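Local coordinates for replication protein (Sphinx1.76-related DNA, PDB 6H24) that probably takes part in initiating plasmid DNA replication as a Rep-type initiator, of which this chain is the N-terminal winged-helix (WH1) domain, at residues Ile25-Ile30 and Asn54-Glu59; Phe79-Lys84 and Ala114-Pro119; Asp69-Leu74 and Ala107-Ile112. All coordinates share one frame; numbering follows the deposited sequence.

Contact 1. Residues Ile25-Ile30 and Asn54-Glu59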
loop_
_atom_site.group_PDB
_atom_site.type_symbol
_atom_site.label_atom_id
_atom_site.label_comp_id
_atom_site.label_asym_id
_atom_site.label_seq_id
_atom_site.Cartn_x
_atom_site.Cartn_y
_atom_site.Cartn_z
ATOM N N ILE A 25 -13.296 6.552 -5.708
ATOM C CA ILE A 25 -12.090 7.127 -6.304
ATOM C C ILE A 25 -12.393 8.483 -6.930
ATOM O O ILE A 25 -11.651 9.455 -6.727
ATOM C CB ILE A 25 -11.480 6.145 -7.321
ATOM C CG1 ILE A 25 -10.876 4.947 -6.589
ATOM C CG2 ILE A 25 -10.422 6.832 -8.186
ATOM C CD1 ILE A 25 -10.482 3.809 -7.512
ATOM N N LEU A 26 -13.478 8.569 -7.709
ATOM C CA LEU A 26 -13.840 9.839 -8.335
ATOM C C LEU A 26 -14.062 10.917 -7.279
ATOM O O LEU A 26 -13.630 12.065 -7.447
ATOM C CB LEU A 26 -15.093 9.670 -9.204
ATOM N N LEU A 27 -14.743 10.568 -6.185
ATOM C CA LEU A 27 -15.020 11.552 -5.147
ATOM C C LEU A 27 -13.739 12.022 -4.471
ATOM O O LEU A 27 -13.610 13.204 -4.137
ATOM C CB LEU A 27 -15.978 10.960 -4.112
ATOM C CG LEU A 27 -17.408 10.708 -4.586
ATOM C CD1 LEU A 27 -18.110 9.817 -3.568
ATOM C CD2 LEU A 27 -18.165 12.009 -4.790
ATOM N N ALA A 28 -12.799 11.105 -4.212
ATOM C CA ALA A 28 -11.528 11.511 -3.622
ATOM C C ALA A 28 -10.830 12.530 -4.514
ATOM O O ALA A 28 -10.259 13.511 -4.020
ATOM C CB ALA A 28 -10.637 10.290 -3.380
ATOM N N ILE A 29 -10.863 12.300 -5.827
ATOM C CA ILE A 29 -10.249 13.227 -6.781
ATOM C C ILE A 29 -10.941 14.582 -6.735
ATOM O O ILE A 29 -10.289 15.632 -6.675
ATOM C CB ILE A 29 -10.291 12.633 -8.202
ATOM C CG1 ILE A 29 -9.407 11.393 -8.302
ATOM C CG2 ILE A 29 -9.882 13.677 -9.237
ATOM C CD1 ILE A 29 -9.704 10.531 -9.503
ATOM N N ILE A 30 -12.270 14.576 -6.781
ATOM C CA ILE A 30 -13.040 15.818 -6.795
ATOM C C ILE A 30 -12.826 16.603 -5.507
ATOM O O ILE A 30 -12.561 17.811 -5.531
ATOM C CB ILE A 30 -14.530 15.506 -7.022
ATOM C CG1 ILE A 30 -14.748 15.020 -8.453
ATOM C CG2 ILE A 30 -15.395 16.728 -6.713
ATOM C CD1 ILE A 30 -16.129 14.456 -8.696
ATOM N N ASN A 54 -24.310 14.426 -2.715
ATOM C CA ASN A 54 -24.455 15.585 -3.591
ATOM C C ASN A 54 -24.056 15.269 -5.026
ATOM O O ASN A 54 -24.625 15.838 -5.966
ATOM C CB ASN A 54 -23.613 16.757 -3.082
ATOM C CG ASN A 54 -24.199 17.413 -1.848
ATOM O OD1 ASN A 54 -25.385 17.267 -1.555
ATOM N ND2 ASN A 54 -23.367 18.151 -1.122
ATOM N N GLN A 55 -23.078 14.383 -5.218
ATOM C CA GLN A 55 -22.583 14.126 -6.565
ATOM C C GLN A 55 -23.437 13.101 -7.302
ATOM O O GLN A 55 -23.628 13.218 -8.517
ATOM C CB GLN A 55 -21.129 13.655 -6.506
ATOM C CG GLN A 55 -20.111 14.777 -6.330
ATOM C CD GLN A 55 -19.828 15.522 -7.624
ATOM O OE1 GLN A 55 -19.946 14.963 -8.715
ATOM N NE2 GLN A 55 -19.451 16.791 -7.507
ATOM N N PHE A 56 -23.969 12.095 -6.602
ATOM C CA PHE A 56 -24.607 10.970 -7.273
ATOM C C PHE A 56 -26.053 10.738 -6.872
ATOM O O PHE A 56 -26.685 9.820 -7.411
ATOM C CB PHE A 56 -23.768 9.708 -7.046
ATOM C CG PHE A 56 -22.441 9.773 -7.729
ATOM C CD1 PHE A 56 -22.353 9.598 -9.099
ATOM C CD2 PHE A 56 -21.298 10.098 -7.027
ATOM C CE1 PHE A 56 -21.138 9.686 -9.746
ATOM C CE2 PHE A 56 -20.080 10.191 -7.668
ATOM C CZ PHE A 56 -20.003 9.989 -9.031
ATOM N N ASN A 57 -26.610 11.556 -5.986
ATOM C CA ASN A 57 -28.005 11.425 -5.575
ATOM C C ASN A 57 -28.333 9.970 -5.245
ATOM O O ASN A 57 -29.199 9.334 -5.849
ATOM C CB ASN A 57 -28.939 11.972 -6.660
ATOM N N VAL A 58 -27.632 9.461 -4.242
ATOM C CA VAL A 58 -27.757 8.080 -3.818
ATOM C C VAL A 58 -28.607 8.085 -2.556
ATOM O O VAL A 58 -28.767 9.112 -1.892
ATOM C CB VAL A 58 -26.385 7.416 -3.564
ATOM N N GLU A 59 -29.183 6.929 -2.233
ATOM C CA GLU A 59 -29.978 6.809 -1.016
ATOM C C GLU A 59 -29.156 7.293 0.168
ATOM O O GLU A 59 -28.037 6.823 0.393
ATOM C CB GLU A 59 -30.415 5.359 -0.810
#
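Leu27 and Ile30, one turn apart on helix 19-34, meet Gln55 and Phe56 at the C-terminal end of helix 49-56. The contact is made by side chains alone, with the two backbones 8.1 Å apart at their nearest CA atoms, those of Leu27 and Gln55. Leu27 does most of the work from its side. Its CG lies anti to the carbonyl carbon (chi1 -69°), and chi2 (166°) extends CD1 away from CA and leaves CD2 as the branch turned toward Gln55 and Phe56. There CD2 sits 3.7 Å from CG of Gln55. The same methyl lies near the plane of the aromatic ring, 3.9 Å from CE2 of Phe56, so the ring is met at its edge and not over a face.

Gln55 uses the two halves of its side chain differently. The aliphatic CB and CG run past Leu27 in the opposite direction, after which the chain bends at chi2 (-79°) and turns the amide toward Ile30. Ile30 comes to meet it: its CD1 is 3.9 Å from OE1 of Gln55, while its CG2 branch is 4.1 Å from NE2 of Gln55. These are van der Waals contacts of methyl groups with a polar amide, consistent with a seam at the edge of the core, where Gln55 is exposed and Leu27 is buried. Just beyond Phe56, Asn57 adopts positive phi and the chain leaves the helix.

Helix 19-34 is a central element of this winged-helix domain. Leu27 also packs on Val47 of strand 45-48, Ala28 on Ile111 of strand 108-113, and Ile29 on Ile121 and Glu125 of helix 121-128, while helix 49-56 closes over the side that carries Leu27 and Ile30.

Contact 2. Residues Phe79-Lys84 and Ala114-Pro119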
loop_
_atom_site.group_PDB
_atom_site.type_symbol
_atom_site.label_atom_id
_atom_site.label_comp_id
_atom_site.label_asym_id
_atom_site.label_seq_id
_atom_site.Cartn_x
_atom_site.Cartn_y
_atom_site.Cartn_z
ATOM N N PHE A 79 -3.031 -5.454 -8.674
ATOM C CA PHE A 79 -2.800 -5.628 -10.107
ATOM C C PHE A 79 -1.304 -5.786 -10.357
ATOM O O PHE A 79 -0.470 -5.378 -9.544
ATOM C CB PHE A 79 -3.391 -4.462 -10.925
ATOM C CG PHE A 79 -2.696 -3.141 -10.725
ATOM C CD1 PHE A 79 -2.924 -2.378 -9.589
ATOM C CD2 PHE A 79 -1.863 -2.634 -11.706
ATOM C CE1 PHE A 79 -2.293 -1.154 -9.419
ATOM C CE2 PHE A 79 -1.234 -1.413 -11.545
ATOM C CZ PHE A 79 -1.454 -0.670 -10.408
ATOM N N SER A 80 -0.974 -6.399 -11.497
ATOM C CA SER A 80 0.398 -6.767 -11.819
ATOM C C SER A 80 0.778 -6.260 -13.204
ATOM O O SER A 80 -0.069 -6.120 -14.091
ATOM C CB SER A 80 0.593 -8.284 -11.758
ATOM O OG SER A 80 0.354 -8.768 -10.448
ATOM N N TYR A 81 2.070 -5.981 -13.372
ATOM C CA TYR A 81 2.609 -5.467 -14.628
ATOM C C TYR A 81 4.129 -5.558 -14.540
ATOM O O TYR A 81 4.686 -5.866 -13.485
ATOM C CB TYR A 81 2.143 -4.025 -14.885
ATOM C CG TYR A 81 2.589 -3.060 -13.814
ATOM C CD1 TYR A 81 1.874 -2.928 -12.634
ATOM C CD2 TYR A 81 3.736 -2.281 -13.976
ATOM C CE1 TYR A 81 2.279 -2.062 -11.640
ATOM C CE2 TYR A 81 4.148 -1.408 -12.981
ATOM C CZ TYR A 81 3.414 -1.311 -11.813
ATOM O OH TYR A 81 3.808 -0.455 -10.814
ATOM N N GLN A 82 4.802 -5.237 -15.640
ATOM C CA GLN A 82 6.255 -5.291 -15.681
ATOM C C GLN A 82 6.794 -3.893 -15.970
ATOM O O GLN A 82 6.137 -3.082 -16.630
ATOM C CB GLN A 82 6.792 -6.257 -16.752
ATOM C CG GLN A 82 6.545 -7.739 -16.522
ATOM C CD GLN A 82 6.992 -8.570 -17.714
ATOM O OE1 GLN A 82 6.229 -9.366 -18.261
ATOM N NE2 GLN A 82 8.245 -8.385 -18.123
ATOM N N GLU A 83 8.008 -3.636 -15.474
ATOM C CA GLU A 83 8.734 -2.390 -15.678
ATOM C C GLU A 83 10.196 -2.674 -15.995
ATOM O O GLU A 83 10.741 -3.706 -15.594
ATOM C CB GLU A 83 8.710 -1.469 -14.448
ATOM C CG GLU A 83 7.486 -0.621 -14.286
ATOM C CD GLU A 83 7.618 0.354 -13.127
ATOM O OE1 GLU A 83 8.630 0.297 -12.391
ATOM O OE2 GLU A 83 6.719 1.201 -12.969
ATOM N N LYS A 84 10.827 -1.732 -16.694
ATOM C CA LYS A 84 12.266 -1.770 -16.919
ATOM C C LYS A 84 13.016 -1.328 -15.663
ATOM O O LYS A 84 12.535 -0.486 -14.895
ATOM C CB LYS A 84 12.649 -0.869 -18.097
ATOM N N ALA A 114 -1.789 4.034 -3.772
ATOM C CA ALA A 114 -0.477 3.432 -3.905
ATOM C C ALA A 114 0.352 4.195 -4.935
ATOM O O ALA A 114 -0.194 4.791 -5.869
ATOM C CB ALA A 114 -0.605 1.974 -4.322
ATOM N N PRO A 115 1.680 4.179 -4.802
ATOM C CA PRO A 115 2.489 5.037 -5.693
ATOM C C PRO A 115 2.394 4.682 -7.166
ATOM O O PRO A 115 2.530 5.573 -8.010
ATOM C CB PRO A 115 3.919 4.871 -5.158
ATOM C CG PRO A 115 3.897 3.641 -4.288
ATOM C CD PRO A 115 2.489 3.508 -3.767
ATOM N N ALA A 116 2.138 3.425 -7.521
ATOM C CA ALA A 116 2.016 3.088 -8.935
ATOM C C ALA A 116 0.775 3.708 -9.565
ATOM O O ALA A 116 0.755 3.960 -10.782
ATOM C CB ALA A 116 1.966 1.570 -9.106
ATOM N N VAL A 117 -0.260 3.947 -8.765
ATOM C CA VAL A 117 -1.527 4.462 -9.268
ATOM C C VAL A 117 -1.517 5.984 -9.373
ATOM O O VAL A 117 -2.154 6.546 -10.274
ATOM C CB VAL A 117 -2.656 3.963 -8.349
ATOM C CG1 VAL A 117 -3.979 4.595 -8.727
ATOM C CG2 VAL A 117 -2.744 2.435 -8.418
ATOM N N VAL A 118 -0.782 6.652 -8.483
ATOM C CA VAL A 118 -0.797 8.115 -8.434
ATOM C C VAL A 118 -0.630 8.755 -9.815
ATOM O O VAL A 118 -1.391 9.679 -10.139
ATOM C CB VAL A 118 0.239 8.614 -7.423
ATOM C CG1 VAL A 118 0.429 10.109 -7.550
ATOM C CG2 VAL A 118 -0.160 8.259 -5.991
ATOM N N PRO A 119 0.334 8.351 -10.652
ATOM C CA PRO A 119 0.515 9.042 -11.944
ATOM C C PRO A 119 -0.599 8.781 -12.937
ATOM O O PRO A 119 -0.688 9.496 -13.942
ATOM C CB PRO A 119 1.846 8.493 -12.474
ATOM C CG PRO A 119 2.126 7.264 -11.683
ATOM C CD PRO A 119 1.391 7.355 -10.387
#
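Phe79 and Tyr81 of strand 78-85 project from the antiparallel hairpin 78-95 of this WH1 domain onto Ala116 and Val117, in the loop that joins strand 108-113 to helix 121-128. The contact is buried and mainly apolar. CG2 of Val117 touches the far end of the phenylalanine ring, 3.8 Å from CE1 of Phe79, and the two side chains cross at a slant. The neighbouring methyl, CB of Ala116, is more distant from this ring, at 4.3 Å from CZ of Phe79.

Tyr81, two residues on and therefore on the same side of the strand, extends its ring toward the same alanine. The CB atoms of both aromatic residues point toward the loop, and CG, standing between the backbone N and the carbonyl carbon (chi1 68° in Phe79 and 61° in Tyr81), sets how each ring leans over the backbone.

The loop itself is folded into a compact turn by Ala114 O, which accepts from Val117 N at 3.0 Å and, more loosely, from Val118 N at 3.3 Å. Further out, backbone hydrogen bonds to Ser94 and Ile92 of strand 88-95 fix Phe79 and Tyr81, and Trp96 meets the Phe79 ring edge-to-face. Helix 2-14 adds Leu10 against Phe79, and Lys6 NZ donates a hydrogen bond to Ala116 O. Gln99 of the second subunit packs on both Tyr81 and Ala116, so this corner of the domain belongs to the subunit interface. Within the contact, the phenolic oxygen itself makes the tightest approach, Tyr81 OH lying 3.2 Å from the CB methyl of Ala116.

Contact 3. Residues Asp69-Leu74 and Ala107-Ile112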
loop_
_atom_site.group_PDB
_atom_site.type_symbol
_atom_site.label_atom_id
_atom_site.label_comp_id
_atom_site.label_asym_id
_atom_site.label_seq_id
_atom_site.Cartn_x
_atom_site.Cartn_y
_atom_site.Cartn_z
ATOM N N ASP A 69 -17.791 0.239 3.075
ATOM C CA ASP A 69 -17.614 -1.080 2.479
ATOM C C ASP A 69 -16.791 -1.021 1.196
ATOM O O ASP A 69 -16.025 -1.944 0.908
ATOM C CB ASP A 69 -18.979 -1.720 2.215
ATOM C CG ASP A 69 -19.676 -2.150 3.492
ATOM O OD1 ASP A 69 -20.922 -2.187 3.508
ATOM O OD2 ASP A 69 -18.976 -2.418 4.490
ATOM N N ALA A 70 -16.953 0.042 0.397
ATOM C CA ALA A 70 -16.163 0.179 -0.827
ATOM C C ALA A 70 -14.677 0.327 -0.516
ATOM O O ALA A 70 -13.827 -0.195 -1.249
ATOM C CB ALA A 70 -16.648 1.383 -1.631
ATOM N N CYS A 71 -14.345 1.042 0.562
ATOM C CA CYS A 71 -12.949 1.157 0.980
ATOM C C CYS A 71 -12.337 -0.216 1.216
ATOM O O CYS A 71 -11.236 -0.513 0.736
ATOM C CB CYS A 71 -12.852 2.005 2.249
ATOM S SG CYS A 71 -13.013 3.786 1.954
ATOM N N LYS A 72 -13.038 -1.072 1.961
ATOM C CA LYS A 72 -12.512 -2.401 2.246
ATOM C C LYS A 72 -12.344 -3.211 0.966
ATOM O O LYS A 72 -11.332 -3.899 0.783
ATOM C CB LYS A 72 -13.437 -3.125 3.223
ATOM N N ASP A 73 -13.330 -3.155 0.074
ATOM C CA ASP A 73 -13.253 -3.926 -1.162
ATOM C C ASP A 73 -12.091 -3.454 -2.030
ATOM O O ASP A 73 -11.360 -4.266 -2.609
ATOM C CB ASP A 73 -14.581 -3.815 -1.918
ATOM C CG ASP A 73 -15.726 -4.540 -1.219
ATOM O OD1 ASP A 73 -15.485 -5.221 -0.194
ATOM O OD2 ASP A 73 -16.877 -4.420 -1.692
ATOM N N LEU A 74 -11.903 -2.140 -2.133
ATOM C CA LEU A 74 -10.806 -1.600 -2.932
ATOM C C LEU A 74 -9.454 -1.947 -2.321
ATOM O O LEU A 74 -8.494 -2.257 -3.039
ATOM C CB LEU A 74 -10.969 -0.083 -3.052
ATOM C CG LEU A 74 -9.913 0.659 -3.869
ATOM C CD1 LEU A 74 -9.883 0.104 -5.270
ATOM C CD2 LEU A 74 -10.181 2.159 -3.894
ATOM N N ALA A 107 -19.241 10.516 9.209
ATOM C CA ALA A 107 -19.592 9.945 7.908
ATOM C C ALA A 107 -18.568 10.326 6.844
ATOM O O ALA A 107 -18.914 10.804 5.760
ATOM C CB ALA A 107 -20.991 10.375 7.474
ATOM N N THR A 108 -17.297 10.096 7.163
ATOM C CA THR A 108 -16.191 10.350 6.251
ATOM C C THR A 108 -15.283 9.133 6.198
ATOM O O THR A 108 -15.182 8.365 7.165
ATOM C CB THR A 108 -15.375 11.577 6.678
ATOM O OG1 THR A 108 -14.788 11.344 7.963
ATOM C CG2 THR A 108 -16.261 12.798 6.769
ATOM N N VAL A 109 -14.628 8.956 5.054
ATOM C CA VAL A 109 -13.600 7.943 4.875
ATOM C C VAL A 109 -12.331 8.633 4.372
ATOM O O VAL A 109 -12.340 9.805 3.986
ATOM C CB VAL A 109 -14.041 6.823 3.908
ATOM C CG1 VAL A 109 -15.290 6.107 4.442
ATOM C CG2 VAL A 109 -14.291 7.382 2.526
ATOM N N GLU A 110 -11.226 7.894 4.407
ATOM C CA GLU A 110 -9.919 8.397 4.013
ATOM C C GLU A 110 -9.201 7.301 3.241
ATOM O O GLU A 110 -9.256 6.136 3.632
ATOM C CB GLU A 110 -9.059 8.772 5.221
ATOM C CG GLU A 110 -9.323 10.109 5.840
ATOM C CD GLU A 110 -8.254 10.457 6.853
ATOM O OE1 GLU A 110 -7.273 9.687 6.971
ATOM O OE2 GLU A 110 -8.399 11.481 7.542
ATOM N N ILE A 111 -8.480 7.671 2.186
ATOM C CA ILE A 111 -7.685 6.705 1.442
ATOM C C ILE A 111 -6.353 7.337 1.061
ATOM O O ILE A 111 -6.239 8.559 0.943
ATOM C CB ILE A 111 -8.393 6.179 0.170
ATOM C CG1 ILE A 111 -8.610 7.287 -0.868
ATOM C CG2 ILE A 111 -9.734 5.535 0.527
ATOM C CD1 ILE A 111 -9.133 6.761 -2.195
ATOM N N ILE A 112 -5.339 6.499 0.892
ATOM C CA ILE A 112 -4.092 6.898 0.252
ATOM C C ILE A 112 -3.864 5.996 -0.952
ATOM O O ILE A 112 -3.854 4.770 -0.815
ATOM C CB ILE A 112 -2.884 6.821 1.196
ATOM C CG1 ILE A 112 -3.143 7.574 2.503
ATOM C CG2 ILE A 112 -1.661 7.412 0.489
ATOM C CD1 ILE A 112 -1.960 7.558 3.469
#
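This is a helix-on-sheet contact in the interior of the winged-helix domain, where Cys71 of helix 60-75 faces Val109 and Ile111 of strand 108-113. The sulfur makes the close contacts on the helix side. With SG anti to the carbonyl carbon (chi1 -77°), it reaches the strand between two side chains, two residues apart, on one face of the sheet. SG lies 3.8 Å from CB of Val109, against the branch point of the valine, with both methyls of Val109 within 4.1 Å of the sulfur. On the other residue it meets the short branch, CG2 of Ile111, at 4.0 Å.

Strand 108-113 is the middle strand of its three-stranded sheet, tied through Val109 to Val47 and through Glu110 to Gly101. Intervening Glu110 points away from the helix, and its OE2 forms a salt bridge with Arg85 NE of the second subunit. Leu24 of helix 19-34 also packs on Cys71. The thiol thus meets only aliphatic carbon of the strand, and this contact depends on shape and dispersion, with neither charge nor hydrogen bonding joining the two segments.

The touching residues of contacts 2 and 3 are all buried, whereas contact 1 grades from buried Leu27 to exposed Gln55 at the domain surface. Contacts 1 and 3 adjoin: Ile25 packs on Leu74 and Ala28 on Ile111, and helices 49-56 and 60-75 are consecutive. Contact 2 lies across the chain's centre, about 25 Å from contact 1 and 20 Å from contact 3 between centres, yet its segments adjoin those of contact 3 in sequence. Chemistry follows place: methyls against an amide and ring edge in contact 1, aromatics in contact 2, a thiol in contact 3. Segments of contacts 2 and 3 also touch the second subunit; those of contact 1 do not.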